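Local atomic coordinates of ABC transporter periplasmic peptide-binding protein (Pseudoalteromonas, PDB entry 4QFL), a protein that binds dipeptides in the periplasm, here Ala-Phe, and probably delivers them to an ABC transporter for uptake. Residues L431-D436 and P440-S445; P446-T451 and G456-N461. All blocks are in the same frame, centred on the assembly; numbering follows the deposited sequence.

Contact 1: residues L431-D436 and P440-S445; sequences LGWAAD and PDNFFS. With ALA (alanine), chain C; PHE (phenylalanine), chain D.
Trp-433 turns the edge of its five-membered ring toward the face of Phe-443, an edge-to-face aromatic pair with planes at 72° and ring centroids 5.8 Å apart. Beside it, CB of Ala-435 packs against CE2 of Phe-443 at 3.7 Å. Asn-442 meets the indole at its edge, its CG lying in the indole plane and its amide turned about halfway to perpendicular; the same side chain reaches Asp-436, whose carboxylate stands steeply against the amide. Trp-433 gets there with CG anti to its backbone N (chi1 -171°), which carries the indole off the strand toward 440-445 and leaves one face to the ligand: N of the bound alanine lies 3.0 Å above that plane, offset toward the rim. Strand 428-434 thus forms one wall of the dipeptide site of this family 5 solute-binding protein. Its backbone pairs with the alanine in both directions, Ala-434 N giving a bond to the ligand O (2.8 Å, 162° at the hydrogen) and Ala-434 O accepting from the ligand N at 2.8 Å. Asp-436 OD1 takes a second bond from the bound alanine N at 2.8 Å, so two acceptors grip the amino terminus. Farther out, Ile-292 of strand 291-297 touches both Trp-433 and Phe-443.

Contact 2: residues P446-T451 and G456-N461; sequences PLLSCT and GKNPAN
Asn-458 turns one face of its amide to the carbonyl of Leu-447, which points almost straight at it: Leu-447 O lies 3.1 Å from Asn-458 CG, and Asn-458 CA approaches the same oxygen at 3.2 Å in a CA-H...O contact (127° at the hydrogen). In place of a conventional hydrogen bond, these two approaches join the segments directly. The CG extends opposite the backbone N (chi1 -179°), putting the amide across that carbonyl. Leu-448 comes in at a slant, its CD2 branch touching Asn-458 OD1 at 3.7 Å and Ala-460 CB at 4.3 Å. Both ends of the amide are held: ND2 is hydrogen-bonded to Thr-453 OG1, while OD1 accepts from Ala-460 N at 2.9 Å, the donor tilted 33° from the carbonyl plane. Cutting Asn-458 back to an alanine would probably leave Ala-460 N and Thr-453 OG1 without these partners and a gap over Leu-447 O and beside Leu-448 CD2. A water bridges the two backbones, donating to Pro-446 O (3.1 Å) and to Lys-457 O (2.7 Å). The disulfide ties Cys-450, at the start of helix 450-454, to Cys-463. The bond from Ala-460 N to Asn-458 OD1 closes an Asx turn, overlapping the type I beta turn from Asn-458 to Asn-461.

How the contacts relate
Both contacts are buried, contact 1 at every touching residue, whereas in contact 2 Lys-457 is partly exposed; their centres lie about 8 and 13 Å, respectively, from the centre of the chain. They follow in series along the chain, their centres 11 Å apart, and share a boundary: Leu-447 CD1 packs 3.3 Å from Trp-433 CD2, and Pro-459 CG lies 4.1 Å from Leu-431 CD1. Contact 1 combines aromatic packing with hydrogen bonds between the ligand and a strand backbone and a carboxylate. Contact 2 joins short helices to the loop after them through an amide, a bridging water and apolar packing, with the Lys-457 side chain about 4 Å from the bound phenylalanine at the nearest atoms.

Contact 1: residues L431-D436 and P440-S445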
loop_
_atom_site.group_PDB
_atom_site.type_symbol
_atom_site.label_atom_id
_atom_site.label_comp_id
_atom_site.label_asym_id
_atom_site.label_seq_id
_atom_site.Cartn_x
_atom_site.Cartn_y
_atom_site.Cartn_z
ATOM N N LEU A 431 3.025 -11.756 4.539
ATOM C CA LEU A 431 2.622 -10.403 4.210
ATOM C C LEU A 431 2.665 -10.237 2.694
ATOM O O LEU A 431 2.549 -11.200 1.955
ATOM C CB LEU A 431 3.549 -9.386 4.881
ATOM C CG LEU A 431 2.866 -8.445 5.874
ATOM C CD1 LEU A 431 3.860 -7.742 6.787
ATOM C CD2 LEU A 431 1.980 -7.447 5.153
ATOM N N GLY A 432 2.837 -9.008 2.234
ATOM C CA GLY A 432 2.933 -8.765 0.812
ATOM C C GLY A 432 2.822 -7.291 0.503
ATOM O O GLY A 432 3.024 -6.451 1.367
ATOM N N TRP A 433 2.498 -6.985 -0.741
ATOM C CA TRP A 433 2.401 -5.607 -1.160
ATOM C C TRP A 433 1.378 -5.492 -2.267
ATOM O O TRP A 433 1.401 -6.256 -3.228
ATOM C CB TRP A 433 3.759 -5.145 -1.667
ATOM C CG TRP A 433 3.893 -3.678 -1.941
ATOM C CD1 TRP A 433 4.081 -3.088 -3.163
ATOM C CD2 TRP A 433 3.888 -2.608 -0.980
ATOM N NE1 TRP A 433 4.187 -1.726 -3.017
ATOM C CE2 TRP A 433 4.070 -1.406 -1.690
ATOM C CE3 TRP A 433 3.748 -2.551 0.410
ATOM C CZ2 TRP A 433 4.112 -0.164 -1.056
ATOM C CZ3 TRP A 433 3.786 -1.304 1.038
ATOM C CH2 TRP A 433 3.961 -0.139 0.310
ATOM N N ALA A 434 0.464 -4.544 -2.112
ATOM C CA ALA A 434 -0.397 -4.143 -3.205
ATOM C C ALA A 434 0.167 -2.869 -3.861
ATOM O O ALA A 434 0.209 -1.802 -3.255
ATOM C CB ALA A 434 -1.815 -3.937 -2.710
ATOM N N ALA A 435 0.622 -2.992 -5.098
ATOM C CA ALA A 435 1.333 -1.904 -5.751
ATOM C C ALA A 435 0.561 -0.585 -5.779
ATOM O O ALA A 435 -0.652 -0.565 -5.998
ATOM C CB ALA A 435 1.745 -2.317 -7.157
ATOM N N ASP A 436 1.281 0.514 -5.560
ATOM C CA ASP A 436 0.687 1.850 -5.583
ATOM C C ASP A 436 0.740 2.455 -6.986
ATOM O O ASP A 436 -0.056 3.325 -7.332
ATOM C CB ASP A 436 1.407 2.780 -4.597
ATOM C CG ASP A 436 1.667 2.128 -3.240
ATOM O OD1 ASP A 436 0.693 1.869 -2.490
ATOM O OD2 ASP A 436 2.851 1.894 -2.911
ATOM N N PRO A 440 7.810 -0.383 -11.593
ATOM C CA PRO A 440 8.409 -1.552 -10.923
ATOM C C PRO A 440 9.211 -1.210 -9.663
ATOM O O PRO A 440 9.352 -2.044 -8.774
ATOM C CB PRO A 440 9.338 -2.140 -11.999
ATOM C CG PRO A 440 8.746 -1.689 -13.288
ATOM C CD PRO A 440 8.193 -0.315 -13.014
ATOM N N ASP A 441 9.737 -0.002 -9.579
ATOM C CA ASP A 441 10.479 0.372 -8.389
ATOM C C ASP A 441 9.599 0.254 -7.152
ATOM O O ASP A 441 10.097 0.110 -6.032
ATOM C CB ASP A 441 11.003 1.800 -8.493
ATOM C CG ASP A 441 11.613 2.271 -7.198
ATOM O OD1 ASP A 441 12.762 1.868 -6.925
ATOM O OD2 ASP A 441 10.938 3.015 -6.447
ATOM N N ASN A 442 8.288 0.332 -7.360
ATOM C CA ASN A 442 7.327 0.281 -6.256
ATOM C C ASN A 442 7.286 -1.083 -5.546
ATOM O O ASN A 442 6.825 -1.189 -4.407
ATOM C CB ASN A 442 5.930 0.716 -6.735
ATOM C CG ASN A 442 4.942 0.909 -5.582
ATOM O OD1 ASN A 442 5.032 1.870 -4.814
ATOM N ND2 ASN A 442 3.989 0.005 -5.473
ATOM N N PHE A 443 7.797 -2.121 -6.206
ATOM C CA PHE A 443 7.896 -3.444 -5.592
ATOM C C PHE A 443 9.238 -3.637 -4.895
ATOM O O PHE A 443 9.470 -4.669 -4.276
ATOM C CB PHE A 443 7.726 -4.550 -6.641
ATOM C CG PHE A 443 6.295 -4.895 -6.936
ATOM C CD1 PHE A 443 5.591 -5.757 -6.101
ATOM C CD2 PHE A 443 5.650 -4.356 -8.037
ATOM C CE1 PHE A 443 4.270 -6.080 -6.352
ATOM C CE2 PHE A 443 4.337 -4.673 -8.299
ATOM C CZ PHE A 443 3.642 -5.536 -7.455
ATOM N N PHE A 444 10.121 -2.651 -5.005
ATOM C CA PHE A 444 11.482 -2.822 -4.516
ATOM C C PHE A 444 11.841 -1.810 -3.458
ATOM O O PHE A 444 12.078 -2.162 -2.308
ATOM C CB PHE A 444 12.467 -2.751 -5.674
ATOM C CG PHE A 444 12.330 -3.889 -6.645
ATOM C CD1 PHE A 444 12.793 -5.162 -6.316
ATOM C CD2 PHE A 444 11.734 -3.698 -7.870
ATOM C CE1 PHE A 444 12.677 -6.217 -7.208
ATOM C CE2 PHE A 444 11.612 -4.745 -8.773
ATOM C CZ PHE A 444 12.081 -6.006 -8.441
ATOM N N SER A 445 11.869 -0.544 -3.843
ATOM C CA SER A 445 12.276 0.495 -2.912
ATOM C C SER A 445 11.438 0.583 -1.618
ATOM O O SER A 445 12.005 0.739 -0.541
ATOM C CB SER A 445 12.403 1.842 -3.622
ATOM O OG SER A 445 13.589 1.865 -4.405
HETATM N N ALA C . 1.058 -0.478 -0.953
HETATM C CA ALA C . 0.400 -0.456 0.351
HETATM C C ALA C . 0.188 -1.874 0.876
HETATM O O ALA C . 0.031 -2.813 0.096
HETATM C CB ALA C . -0.933 0.293 0.266
HETATM N N PHE D . 0.198 -2.030 2.199
HETATM C CA PHE D . -0.094 -3.310 2.833
HETATM C C PHE D . -1.569 -3.619 2.711
HETATM O O PHE D . -1.956 -4.774 2.571
HETATM C CB PHE D . 0.266 -3.261 4.314
HETATM C CG PHE D . 1.731 -3.243 4.581
HETATM C CD1 PHE D . 2.574 -4.147 3.956
HETATM C CD2 PHE D . 2.267 -2.330 5.460
HETATM C CE1 PHE D . 3.919 -4.145 4.207
HETATM C CE2 PHE D . 3.612 -2.320 5.718
HETATM C CZ PHE D . 4.444 -3.225 5.089
HETATM O OXT PHE D . -2.403 -2.714 2.759
#

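Contact 2: residues P446-T451 and G456-N461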
loop_
_atom_site.group_PDB
_atom_site.type_symbol
_atom_site.label_atom_id
_atom_site.label_comp_id
_atom_site.label_asym_id
_atom_site.label_seq_id
_atom_site.Cartn_x
_atom_site.Cartn_y
_atom_site.Cartn_z
ATOM N N PRO A 446 10.095 0.462 -1.704
ATOM C CA PRO A 446 9.311 0.562 -0.461
ATOM C C PRO A 446 9.310 -0.714 0.373
ATOM O O PRO A 446 8.654 -0.748 1.417
ATOM C CB PRO A 446 7.877 0.817 -0.950
ATOM C CG PRO A 446 7.981 1.104 -2.425
ATOM C CD PRO A 446 9.237 0.418 -2.898
ATOM N N LEU A 447 10.014 -1.748 -0.072
ATOM C CA LEU A 447 9.881 -3.060 0.539
ATOM C C LEU A 447 11.180 -3.582 1.072
ATOM O O LEU A 447 11.285 -3.900 2.250
ATOM C CB LEU A 447 9.390 -4.062 -0.495
ATOM C CG LEU A 447 7.993 -4.627 -0.310
ATOM C CD1 LEU A 447 6.995 -3.492 -0.204
ATOM C CD2 LEU A 447 7.665 -5.547 -1.461
ATOM N N LEU A 448 12.159 -3.696 0.176
ATOM C CA LEU A 448 13.415 -4.392 0.463
ATOM C C LEU A 448 14.686 -3.529 0.571
ATOM O O LEU A 448 15.764 -4.050 0.852
ATOM C CB LEU A 448 13.636 -5.497 -0.575
ATOM C CG LEU A 448 12.726 -6.716 -0.440
ATOM C CD1 LEU A 448 12.964 -7.689 -1.575
ATOM C CD2 LEU A 448 12.935 -7.400 0.893
ATOM N N SER A 449 14.571 -2.222 0.375
ATOM C CA SER A 449 15.743 -1.351 0.425
ATOM C C SER A 449 16.238 -1.118 1.845
ATOM O O SER A 449 15.553 -1.436 2.808
ATOM C CB SER A 449 15.445 -0.006 -0.236
ATOM O OG SER A 449 14.403 0.655 0.459
ATOM N N CYS A 450 17.437 -0.569 1.974
ATOM C CA CYS A 450 17.950 -0.206 3.292
ATOM C C CYS A 450 17.109 0.884 3.945
ATOM O O CYS A 450 16.776 0.783 5.119
ATOM C CB CYS A 450 19.419 0.193 3.223
ATOM S SG CYS A 450 20.524 -1.246 3.000
ATOM N N THR A 451 16.747 1.906 3.181
ATOM C CA THR A 451 15.861 2.944 3.693
ATOM C C THR A 451 14.507 2.368 4.124
ATOM O O THR A 451 13.930 2.813 5.122
ATOM C CB THR A 451 15.669 4.091 2.697
ATOM O OG1 THR A 451 15.258 3.568 1.435
ATOM C CG2 THR A 451 16.962 4.826 2.495
ATOM N N GLY A 456 11.245 0.703 9.197
ATOM C CA GLY A 456 10.431 -0.317 9.821
ATOM C C GLY A 456 9.390 -0.880 8.877
ATOM O O GLY A 456 8.348 -1.367 9.322
ATOM N N LYS A 457 9.678 -0.838 7.577
ATOM C CA LYS A 457 8.712 -1.280 6.569
ATOM C C LYS A 457 9.174 -2.489 5.753
ATOM O O LYS A 457 8.505 -2.910 4.816
ATOM C CB LYS A 457 8.337 -0.116 5.652
ATOM C CG LYS A 457 7.499 0.960 6.360
ATOM C CD LYS A 457 6.373 0.331 7.183
ATOM C CE LYS A 457 5.287 1.327 7.517
ATOM N NZ LYS A 457 4.321 0.737 8.476
ATOM N N ASN A 458 10.325 -3.044 6.116
ATOM C CA ASN A 458 10.882 -4.196 5.421
ATOM C C ASN A 458 10.672 -5.455 6.260
ATOM O O ASN A 458 11.376 -5.666 7.238
ATOM C CB ASN A 458 12.373 -3.964 5.191
ATOM C CG ASN A 458 13.040 -5.102 4.459
ATOM O OD1 ASN A 458 12.493 -6.189 4.339
ATOM N ND2 ASN A 458 14.243 -4.853 3.965
ATOM N N PRO A 459 9.697 -6.296 5.890
ATOM C CA PRO A 459 9.359 -7.451 6.731
ATOM C C PRO A 459 10.476 -8.501 6.793
ATOM O O PRO A 459 10.445 -9.370 7.647
ATOM C CB PRO A 459 8.102 -8.030 6.056
ATOM C CG PRO A 459 7.581 -6.931 5.204
ATOM C CD PRO A 459 8.778 -6.158 4.749
ATOM N N ALA A 460 11.457 -8.409 5.903
ATOM C CA ALA A 460 12.600 -9.317 5.951
ATOM C C ALA A 460 13.760 -8.771 6.796
ATOM O O ALA A 460 14.774 -9.439 6.982
ATOM C CB ALA A 460 13.077 -9.640 4.542
ATOM N N ASN A 461 13.612 -7.552 7.297
ATOM C CA ASN A 461 14.643 -6.959 8.127
ATOM C C ASN A 461 15.985 -7.135 7.436
ATOM O O ASN A 461 16.951 -7.597 8.034
ATOM C CB ASN A 461 14.656 -7.654 9.482
ATOM C CG ASN A 461 15.353 -6.840 10.557
ATOM O OD1 ASN A 461 15.640 -5.647 10.379
ATOM N ND2 ASN A 461 15.613 -7.480 11.694
HETATM O O HOH W 1 6.669 -2.751 2.819
#